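Local coordinates for putative hemin storage protein (PDB 6AU1) that cleaves deacetylated poly-β-1,6-N-acetylglucosamine through its glycoside hydrolase domain and can disrupt bacterial biofilms, at residues 90-95 and 155-160; 130-135 and 168-173. All coordinates share one frame; numbering follows the deposited sequence.

Contact 1. Residues 90-95 and 155-160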
loop_
_atom_site.group_PDB
_atom_site.type_symbol
_atom_site.label_atom_id
_atom_site.label_comp_id
_atom_site.label_asym_id
_atom_site.label_seq_id
_atom_site.Cartn_x
_atom_site.Cartn_y
_atom_site.Cartn_z
ATOM N N VAL A 90 13.123 -3.030 7.051
ATOM C CA VAL A 90 12.427 -3.481 5.844
ATOM C C VAL A 90 10.981 -3.809 6.154
ATOM O O VAL A 90 10.707 -4.589 7.067
ATOM C CB VAL A 90 13.105 -4.716 5.206
ATOM C CG1 VAL A 90 12.241 -5.257 4.037
ATOM C CG2 VAL A 90 14.501 -4.358 4.730
ATOM N N TYR A 91 10.055 -3.209 5.403
ATOM C CA TYR A 91 8.641 -3.553 5.529
ATOM C C TYR A 91 8.246 -4.428 4.356
ATOM O O TYR A 91 8.637 -4.144 3.224
ATOM C CB TYR A 91 7.734 -2.313 5.513
ATOM C CG TYR A 91 7.760 -1.399 6.717
ATOM C CD1 TYR A 91 8.949 -1.020 7.315
ATOM C CD2 TYR A 91 6.576 -0.858 7.213
ATOM C CE1 TYR A 91 8.961 -0.144 8.405
ATOM C CE2 TYR A 91 6.576 0.013 8.290
ATOM C CZ TYR A 91 7.772 0.364 8.882
ATOM O OH TYR A 91 7.784 1.230 9.955
ATOM N N ALA A 92 7.464 -5.471 4.611
ATOM C CA ALA A 92 6.901 -6.256 3.524
ATOM C C ALA A 92 5.672 -5.543 2.987
ATOM O O ALA A 92 4.731 -5.289 3.728
ATOM C CB ALA A 92 6.543 -7.666 3.994
ATOM N N TRP A 93 5.705 -5.208 1.701
ATOM C CA TRP A 93 4.597 -4.533 1.029
ATOM C C TRP A 93 3.789 -5.601 0.281
ATOM O O TRP A 93 4.305 -6.253 -0.632
ATOM C CB TRP A 93 5.165 -3.447 0.102
ATOM C CG TRP A 93 4.251 -2.859 -0.914
ATOM C CD1 TRP A 93 2.892 -2.677 -0.818
ATOM C CD2 TRP A 93 4.634 -2.375 -2.202
ATOM N NE1 TRP A 93 2.418 -2.100 -1.975
ATOM C CE2 TRP A 93 3.465 -1.911 -2.841
ATOM C CE3 TRP A 93 5.860 -2.286 -2.881
ATOM C CZ2 TRP A 93 3.477 -1.372 -4.132
ATOM C CZ3 TRP A 93 5.869 -1.756 -4.174
ATOM C CH2 TRP A 93 4.682 -1.297 -4.776
ATOM N N LEU A 94 2.541 -5.816 0.698
ATOM C CA LEU A 94 1.728 -6.907 0.153
ATOM C C LEU A 94 0.297 -6.415 -0.057
ATOM O O LEU A 94 -0.156 -5.553 0.679
ATOM C CB LEU A 94 1.756 -8.103 1.120
ATOM C CG LEU A 94 1.493 -9.537 0.661
ATOM C CD1 LEU A 94 2.449 -9.949 -0.465
ATOM C CD2 LEU A 94 1.581 -10.494 1.854
ATOM N N PRO A 95 -0.411 -6.973 -1.046
ATOM C CA PRO A 95 -1.834 -6.640 -1.198
ATOM C C PRO A 95 -2.635 -7.084 0.011
ATOM O O PRO A 95 -2.251 -8.010 0.718
ATOM C CB PRO A 95 -2.259 -7.440 -2.437
ATOM C CG PRO A 95 -0.977 -7.738 -3.174
ATOM C CD PRO A 95 0.039 -7.929 -2.070
ATOM N N ASP A 155 10.628 -6.179 9.317
ATOM C CA ASP A 155 10.389 -5.333 10.483
ATOM C C ASP A 155 8.984 -4.761 10.553
ATOM O O ASP A 155 8.539 -4.312 11.611
ATOM C CB ASP A 155 11.400 -4.195 10.491
ATOM C CG ASP A 155 12.821 -4.695 10.455
ATOM O OD1 ASP A 155 13.240 -5.300 11.467
ATOM O OD2 ASP A 155 13.506 -4.506 9.421
ATOM N N GLY A 156 8.300 -4.747 9.422
ATOM C CA GLY A 156 6.967 -4.176 9.379
ATOM C C GLY A 156 6.179 -4.658 8.188
ATOM O O GLY A 156 6.693 -5.397 7.342
ATOM N N LEU A 157 4.924 -4.228 8.124
ATOM C CA LEU A 157 4.066 -4.504 6.974
ATOM C C LEU A 157 3.583 -3.198 6.376
ATOM O O LEU A 157 3.202 -2.281 7.113
ATOM C CB LEU A 157 2.843 -5.337 7.373
ATOM C CG LEU A 157 2.999 -6.787 7.802
ATOM C CD1 LEU A 157 1.684 -7.235 8.427
ATOM C CD2 LEU A 157 3.370 -7.667 6.595
ATOM N N LEU A 158 3.613 -3.107 5.053
ATOM C CA LEU A 158 2.902 -2.039 4.365
ATOM C C LEU A 158 1.715 -2.662 3.651
ATOM O O LEU A 158 1.861 -3.418 2.696
ATOM C CB LEU A 158 3.793 -1.291 3.365
ATOM C CG LEU A 158 3.013 -0.307 2.474
ATOM C CD1 LEU A 158 2.407 0.864 3.286
ATOM C CD2 LEU A 158 3.875 0.209 1.301
ATOM N N PHE A 159 0.524 -2.339 4.127
ATOM C CA PHE A 159 -0.675 -2.787 3.448
ATOM C C PHE A 159 -0.924 -1.909 2.217
ATOM O O PHE A 159 -1.045 -0.691 2.322
ATOM C CB PHE A 159 -1.868 -2.743 4.411
ATOM C CG PHE A 159 -1.731 -3.676 5.593
ATOM C CD1 PHE A 159 -1.818 -5.056 5.421
ATOM C CD2 PHE A 159 -1.548 -3.172 6.872
ATOM C CE1 PHE A 159 -1.702 -5.920 6.513
ATOM C CE2 PHE A 159 -1.433 -4.024 7.972
ATOM C CZ PHE A 159 -1.510 -5.402 7.787
ATOM N N HIS A 160 -0.999 -2.559 1.060
ATOM C CA HIS A 160 -1.105 -1.936 -0.267
ATOM C C HIS A 160 -2.360 -1.097 -0.462
ATOM O O HIS A 160 -3.320 -1.236 0.295
ATOM C CB HIS A 160 -1.056 -3.068 -1.308
ATOM C CG HIS A 160 -0.907 -2.623 -2.736
ATOM N ND1 HIS A 160 -0.203 -1.501 -3.114
ATOM C CD2 HIS A 160 -1.341 -3.201 -3.886
ATOM C CE1 HIS A 160 -0.219 -1.397 -4.433
ATOM N NE2 HIS A 160 -0.912 -2.410 -4.925
#

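Contact 2. Residues 130-135 and 168-173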
loop_
_atom_site.group_PDB
_atom_site.type_symbol
_atom_site.label_atom_id
_atom_site.label_comp_id
_atom_site.label_asym_id
_atom_site.label_seq_id
_atom_site.Cartn_x
_atom_site.Cartn_y
_atom_site.Cartn_z
ATOM N N LEU A 130 -10.142 -10.059 -3.807
ATOM C CA LEU A 130 -10.925 -11.083 -3.128
ATOM C C LEU A 130 -11.858 -10.400 -2.131
ATOM O O LEU A 130 -11.529 -9.341 -1.586
ATOM C CB LEU A 130 -10.015 -12.093 -2.418
ATOM C CG LEU A 130 -9.211 -12.998 -3.355
ATOM C CD1 LEU A 130 -8.219 -13.830 -2.553
ATOM C CD2 LEU A 130 -10.172 -13.894 -4.131
ATOM N N SER A 131 -13.026 -10.993 -1.898
ATOM C CA SER A 131 -13.951 -10.472 -0.896
ATOM C C SER A 131 -13.545 -10.853 0.522
ATOM O O SER A 131 -13.560 -12.030 0.878
ATOM C CB SER A 131 -15.367 -10.981 -1.150
ATOM O OG SER A 131 -16.238 -10.505 -0.133
ATOM N N PRO A 132 -13.206 -9.859 1.356
ATOM C CA PRO A 132 -12.830 -10.207 2.731
ATOM C C PRO A 132 -14.045 -10.615 3.570
ATOM O O PRO A 132 -13.881 -10.998 4.724
ATOM C CB PRO A 132 -12.198 -8.914 3.259
ATOM C CG PRO A 132 -12.930 -7.834 2.507
ATOM C CD PRO A 132 -13.175 -8.403 1.121
ATOM N N PHE A 133 -15.242 -10.535 2.987
ATOM C CA PHE A 133 -16.453 -11.022 3.645
ATOM C C PHE A 133 -16.689 -12.524 3.434
ATOM O O PHE A 133 -17.503 -13.130 4.133
ATOM C CB PHE A 133 -17.673 -10.229 3.146
ATOM C CG PHE A 133 -17.577 -8.753 3.412
ATOM C CD1 PHE A 133 -17.968 -8.230 4.640
ATOM C CD2 PHE A 133 -17.084 -7.891 2.447
ATOM C CE1 PHE A 133 -17.878 -6.868 4.900
ATOM C CE2 PHE A 133 -16.990 -6.529 2.695
ATOM C CZ PHE A 133 -17.384 -6.019 3.925
ATOM N N HIS A 134 -15.989 -13.121 2.469
ATOM C CA HIS A 134 -16.132 -14.550 2.196
ATOM C C HIS A 134 -15.140 -15.344 3.046
ATOM O O HIS A 134 -13.944 -15.072 3.017
ATOM C CB HIS A 134 -15.903 -14.846 0.714
ATOM C CG HIS A 134 -16.406 -16.190 0.287
ATOM N ND1 HIS A 134 -15.786 -17.369 0.645
ATOM C CD2 HIS A 134 -17.480 -16.542 -0.461
ATOM C CE1 HIS A 134 -16.455 -18.388 0.135
ATOM N NE2 HIS A 134 -17.489 -17.914 -0.539
ATOM N N PRO A 135 -15.641 -16.316 3.823
ATOM C CA PRO A 135 -14.776 -17.072 4.738
ATOM C C PRO A 135 -13.617 -17.794 4.049
ATOM O O PRO A 135 -12.550 -17.905 4.660
ATOM C CB PRO A 135 -15.735 -18.081 5.385
ATOM C CG PRO A 135 -16.960 -18.084 4.516
ATOM C CD PRO A 135 -17.054 -16.711 3.945
ATOM N N THR A 168 -20.688 1.112 -4.340
ATOM C CA THR A 168 -21.528 0.055 -4.916
ATOM C C THR A 168 -21.048 -1.332 -4.490
ATOM O O THR A 168 -21.560 -2.357 -4.969
ATOM C CB THR A 168 -21.548 0.111 -6.468
ATOM O OG1 THR A 168 -20.254 -0.250 -6.976
ATOM C CG2 THR A 168 -21.923 1.509 -6.947
ATOM N N GLU A 169 -20.053 -1.357 -3.597
ATOM C CA GLU A 169 -19.376 -2.586 -3.181
ATOM C C GLU A 169 -19.371 -2.700 -1.658
ATOM O O GLU A 169 -19.558 -1.695 -0.979
ATOM C CB GLU A 169 -17.924 -2.583 -3.684
ATOM C CG GLU A 169 -17.778 -2.538 -5.201
ATOM C CD GLU A 169 -16.340 -2.260 -5.633
ATOM O OE1 GLU A 169 -15.966 -2.692 -6.744
ATOM O OE2 GLU A 169 -15.586 -1.622 -4.866
ATOM N N ASP A 170 -19.155 -3.882 -1.082
ATOM C CA ASP A 170 -19.140 -5.198 -1.709
ATOM C C ASP A 170 -20.593 -5.697 -1.750
ATOM O O ASP A 170 -21.270 -5.691 -0.723
ATOM C CB ASP A 170 -18.224 -6.110 -0.872
ATOM C CG ASP A 170 -18.041 -7.490 -1.453
ATOM O OD1 ASP A 170 -18.802 -7.902 -2.349
ATOM O OD2 ASP A 170 -17.111 -8.170 -0.974
ATOM N N SER A 171 -21.076 -6.098 -2.927
ATOM C CA SER A 171 -22.477 -6.510 -3.089
ATOM C C SER A 171 -22.672 -8.030 -3.085
ATOM O O SER A 171 -23.777 -8.534 -3.333
ATOM C CB SER A 171 -23.050 -5.923 -4.386
ATOM O OG SER A 171 -22.351 -6.432 -5.513
ATOM N N SER A 172 -21.608 -8.764 -2.786
ATOM C CA SER A 172 -21.669 -10.226 -2.782
ATOM C C SER A 172 -22.556 -10.705 -1.631
ATOM O O SER A 172 -22.758 -9.974 -0.659
ATOM C CB SER A 172 -20.257 -10.817 -2.677
ATOM O OG SER A 172 -19.685 -10.564 -1.407
ATOM N N PRO A 173 -23.118 -11.920 -1.746
ATOM C CA PRO A 173 -24.066 -12.403 -0.729
ATOM C C PRO A 173 -23.475 -12.419 0.685
ATOM O O PRO A 173 -24.166 -12.087 1.652
ATOM C CB PRO A 173 -24.388 -13.828 -1.202
ATOM C CG PRO A 173 -24.203 -13.772 -2.684
ATOM C CD PRO A 173 -23.044 -12.827 -2.908
#

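Contact 1. Residues 90-95 and 155-160
Tyr91, Ala92, Trp93 and Leu94 pair in parallel with Gly156, Leu157, Leu158 and Phe159, joining the third and fourth strands of the (β/α)8 (TIM) barrel of the glycoside hydrolase domain. Ala92 is gripped through both backbone groups by the residues flanking Leu157: its N donates to Gly156 O and its O accepts from Leu158 N, each at 2.8 Å. Further along, Leu94 N bonds to Leu158 O, and Leu94 O receives His160 N. At the start of the pair Asp155 clasps Val90. Asp155 N reaches Val90 O at 2.8 Å, while Asp155 OD2 turns its anti lone pair to Val90 N at 2.8 Å in a nearly straight bond (168°); the same oxygen forms a salt bridge with Lys83 of helix 75-86. Tyr91, Trp93 and Leu158 share the face turned into the barrel. Gly156, lacking a side chain, lays its CA over one face of the Tyr91 ring, a CH-pi contact. Leu158 runs alongside Trp93, and its CD2 sits over the five-membered ring, 3.7 Å from Trp93 CD1. With CG anti to the backbone N (chi1 166°), the Trp93 indole extends toward His160 and turns its edge to the imidazole face in an offset edge-to-face pair, planes 67° apart; Trp93 NE1 lies 2.9 Å from His160 ND1. Phe49 meets both rings. Ala92 CB and Leu157 CD2 touch on the outer face. The chemistry thus changes along the pair, from a carboxylate grip at its start to an aromatic cluster at the C-terminal strand ends, where TIM barrels carry their active sites.

Contact 2. Residues 130-135 and 168-173
Asp170 meets Ser131 and Phe133 where two loops of the barrel come together, and its carboxylate links an ST turn in 130-135 to an Asx turn in 168-173. A cis peptide bond precedes Asp170, and its CG stands anti to the backbone N (chi1 -176°), extending the group toward the other loop. CB rests against the ring of Phe133, 3.8 Å from CE2, the two side chains sliding past each other in opposite directions. At CG the carboxylate begins, its plane turned 74° from that of the ring. OD2 accepts a hydrogen bond from Ser131 OG: OG lies 2.6 Å from Asp170 OD2, on its syn side and 20° out of the carboxylate plane. The same oxygen sits at the edge of the phenyl ring, 3.4 Å from Phe133 CD2, where the weakly positive ring hydrogens would suit a carboxylate. OD1 turns back into its own loop. Ser172 N donates to Asp170 OD1 at 3.0 Å, closing the Asx turn, and Ser172 OG donates to it at 3.0 Å, both from the same face of the carboxylate. Gln113 N is a further donor to OD1, so this buried group is well supplied with hydrogen bonds, which would be expected to stabilise its negative charge. Behind the contact, Tyr208 stacks on Phe133, and Ala175 of helix 173-181 touches both Phe133 and Asp170. Ser131 works in two directions: while donating to Asp170 OD2, Ser131 OG accepts from Phe133 N at 3.3 Å, within the type I turn whose His134 N bonds to Ser131 O.

How the contacts relate
Both contacts join the same two neighbouring strands of the TIM barrel or the loops that follow them, at different distances from its centre. Along the chain their segments alternate: strand segment 90-95, loop 130-135, strand segment 155-160, loop 168-173. Each loop segment of contact 2 thus follows the strand used in contact 1 and leads into a helix, 135-151 or 173-181. The centres are about 23 Å apart and the nearest atoms about 8 Å, without touching. The centre of contact 1 lies about 8 Å from the centre of the chain, that of contact 2 about 20 Å. Adjacent strands of the barrel wall are therefore joined again, farther out, through the loops that follow them.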